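Local structure of flagellar hook-associated protein (Burkholderia pseudomallei, 4UT1) at residues S149-Q157 / G429-A437. The protein probably serves as a structural component of the bacterial flagellum, as the FlgK protein at the junction between hook and filament. Sequence-based numbering, arbitrary orientation.
With EDO (1,2-ethanediol), chain G.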
# COMPACT_ATOMS: atom_id res chain seq x y z
N SER A 149 -4.17 -3.28 -16.91
CA SER A 149 -5.54 -3.76 -16.96
C SER A 149 -5.90 -4.53 -15.71
O SER A 149 -7.00 -4.37 -15.17
CB SER A 149 -5.75 -4.64 -18.20
OG SER A 149 -5.82 -3.82 -19.35
N GLN A 150 -4.98 -5.38 -15.26
CA GLN A 150 -5.26 -6.23 -14.11
C GLN A 150 -5.30 -5.43 -12.82
O GLN A 150 -6.17 -5.64 -11.96
CB GLN A 150 -4.24 -7.35 -14.03
CG GLN A 150 -4.45 -8.40 -15.10
CD GLN A 150 -3.29 -9.36 -15.22
OE1 GLN A 150 -2.87 -9.96 -14.23
NE2 GLN A 150 -2.76 -9.49 -16.42
N LEU A 151 -4.35 -4.51 -12.68
CA LEU A 151 -4.31 -3.66 -11.49
C LEU A 151 -5.55 -2.76 -11.41
O LEU A 151 -6.15 -2.64 -10.36
CB LEU A 151 -3.04 -2.83 -11.46
CG LEU A 151 -1.77 -3.60 -11.10
CD1 LEU A 151 -0.52 -2.73 -11.28
CD2 LEU A 151 -1.85 -4.15 -9.67
N VAL A 152 -5.91 -2.10 -12.50
CA VAL A 152 -7.10 -1.27 -12.54
C VAL A 152 -8.38 -2.10 -12.27
O VAL A 152 -9.23 -1.69 -11.48
CB VAL A 152 -7.21 -0.52 -13.89
CG1 VAL A 152 -8.57 0.14 -14.05
CG2 VAL A 152 -6.11 0.49 -14.01
N ALA A 153 -8.52 -3.27 -12.91
CA ALA A 153 -9.67 -4.14 -12.65
C ALA A 153 -9.68 -4.59 -11.19
O ALA A 153 -10.74 -4.68 -10.58
CB ALA A 153 -9.67 -5.36 -13.60
N ALA A 154 -8.50 -4.85 -10.63
CA ALA A 154 -8.42 -5.17 -9.21
C ALA A 154 -8.98 -4.04 -8.34
O ALA A 154 -9.69 -4.29 -7.37
CB ALA A 154 -6.98 -5.47 -8.81
N GLY A 155 -8.67 -2.79 -8.69
CA GLY A 155 -9.19 -1.65 -7.94
C GLY A 155 -10.71 -1.65 -7.96
O GLY A 155 -11.37 -1.38 -6.95
N GLN A 156 -11.27 -1.94 -9.13
CA GLN A 156 -12.72 -2.01 -9.29
C GLN A 156 -13.33 -3.12 -8.44
O GLN A 156 -14.38 -2.92 -7.83
CB GLN A 156 -13.09 -2.22 -10.76
CG GLN A 156 -12.72 -1.08 -11.69
CD GLN A 156 -13.64 0.12 -11.58
OE1 GLN A 156 -14.87 -0.02 -11.53
NE2 GLN A 156 -13.04 1.31 -11.52
N GLN A 157 -12.69 -4.28 -8.41
CA GLN A 157 -13.18 -5.41 -7.62
C GLN A 157 -13.17 -5.10 -6.13
O GLN A 157 -14.14 -5.38 -5.40
CB GLN A 157 -12.37 -6.68 -7.89
CG GLN A 157 -12.83 -7.88 -7.05
CD GLN A 157 -14.21 -8.38 -7.47
OE1 GLN A 157 -14.51 -8.50 -8.66
NE2 GLN A 157 -15.06 -8.67 -6.49
N GLY A 429 -5.80 3.73 -3.08
CA GLY A 429 -6.20 4.31 -4.36
C GLY A 429 -5.23 4.18 -5.52
O GLY A 429 -5.52 4.63 -6.64
N ALA A 430 -4.08 3.57 -5.28
CA ALA A 430 -3.06 3.47 -6.32
C ALA A 430 -3.55 2.65 -7.51
O ALA A 430 -3.13 2.88 -8.64
CB ALA A 430 -1.79 2.86 -5.75
N LEU A 431 -4.43 1.69 -7.24
CA LEU A 431 -4.93 0.80 -8.29
C LEU A 431 -5.83 1.52 -9.28
O LEU A 431 -5.75 1.28 -10.48
CB LEU A 431 -5.69 -0.38 -7.68
CG LEU A 431 -4.96 -1.26 -6.67
CD1 LEU A 431 -5.86 -2.39 -6.19
CD2 LEU A 431 -3.64 -1.78 -7.28
N ASP A 432 -6.72 2.37 -8.76
CA ASP A 432 -7.75 2.98 -9.61
C ASP A 432 -7.15 3.97 -10.59
O ASP A 432 -7.70 4.19 -11.66
CB ASP A 432 -8.83 3.67 -8.75
CG ASP A 432 -9.69 2.70 -7.98
OD1 ASP A 432 -10.05 1.63 -8.53
OD2 ASP A 432 -10.02 3.01 -6.81
N GLY A 433 -6.02 4.56 -10.21
CA GLY A 433 -5.33 5.51 -11.06
C GLY A 433 -4.12 4.95 -11.80
O GLY A 433 -3.50 5.67 -12.58
N PHE A 434 -3.80 3.67 -11.58
CA PHE A 434 -2.62 3.07 -12.22
C PHE A 434 -2.72 3.14 -13.74
O PHE A 434 -3.69 2.68 -14.33
CB PHE A 434 -2.45 1.61 -11.79
CG PHE A 434 -1.14 1.01 -12.23
CD1 PHE A 434 -1.01 0.41 -13.48
CD2 PHE A 434 -0.03 1.07 -11.40
CE1 PHE A 434 0.23 -0.13 -13.90
CE2 PHE A 434 1.19 0.53 -11.81
CZ PHE A 434 1.31 -0.07 -13.06
N SER A 435 -1.70 3.71 -14.39
CA SER A 435 -1.71 3.74 -15.84
C SER A 435 -0.33 3.88 -16.44
O SER A 435 0.62 4.23 -15.76
CB SER A 435 -2.57 4.88 -16.35
OG SER A 435 -2.13 6.10 -15.82
N LEU A 436 -0.25 3.62 -17.74
CA LEU A 436 0.96 3.90 -18.49
C LEU A 436 1.05 5.40 -18.64
O LEU A 436 0.08 6.04 -19.05
CB LEU A 436 0.92 3.18 -19.85
CG LEU A 436 1.19 1.67 -19.88
CD1 LEU A 436 0.14 0.88 -19.10
CD2 LEU A 436 1.27 1.16 -21.33
N ALA A 437 2.19 5.99 -18.28
CA ALA A 437 2.39 7.41 -18.52
C ALA A 437 2.47 7.67 -20.02
O ALA A 437 2.09 8.75 -20.49
CB ALA A 437 3.64 7.89 -17.82
C1 EDO G . -16.72 3.83 -8.57
O1 EDO G . -18.08 3.55 -8.90
C2 EDO G . -15.85 2.89 -9.40
O2 EDO G . -14.47 3.14 -9.13
O HOH W 1 -9.99 1.12 -11.07
O HOH W 2 -10.74 0.94 -5.30
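With CG anti to its carbonyl carbon (chi1 -75°), L151 sends CD1 over the ring of F434, whose own CG stands anti to the backbone N (chi1 -170°). The methyl lies 3.5 Å from the centroid of the F434 ring and almost on its normal, 5° away, a CH-pi contact in which all six ring carbons are nearly equidistant from one carbon. The other branch of L151 turns to L431: CD2 meets CD2 at 3.8 Å, the two side chains crossing at about a right angle. L431 also lies against the helix backbone, its CB 3.7 Å from G155 CA, and CD1 reaches the G155 N and CA and the methyl of A154. Having no side chain, G155 illustrates how a glycine lets backbones pack closely, its CA 4.9 Å from L431 CA. About one turn earlier, V152 CA makes a CH···O contact of 3.5 Å with L431 O.

In the fold, the short turn at 430-433 and the strand 435-436, which pairs antiparallel with 337-338, lie along the long helix 134-193 of the FlgK helical region. Helix 287-322 flanks the same apolar patch, with A311 and F314 against F434 and L307 against A154.

No direct hydrogen bond spans the contact; water does the polar work at its exposed margin. One water donates to V152 O and to D432 OD1, at 2.6 Å from the latter, while accepting from Q156 NE2. A second bridges G155 O and D432 OD2, so each carboxylate oxygen of D432 is tied through water to a helix carbonyl.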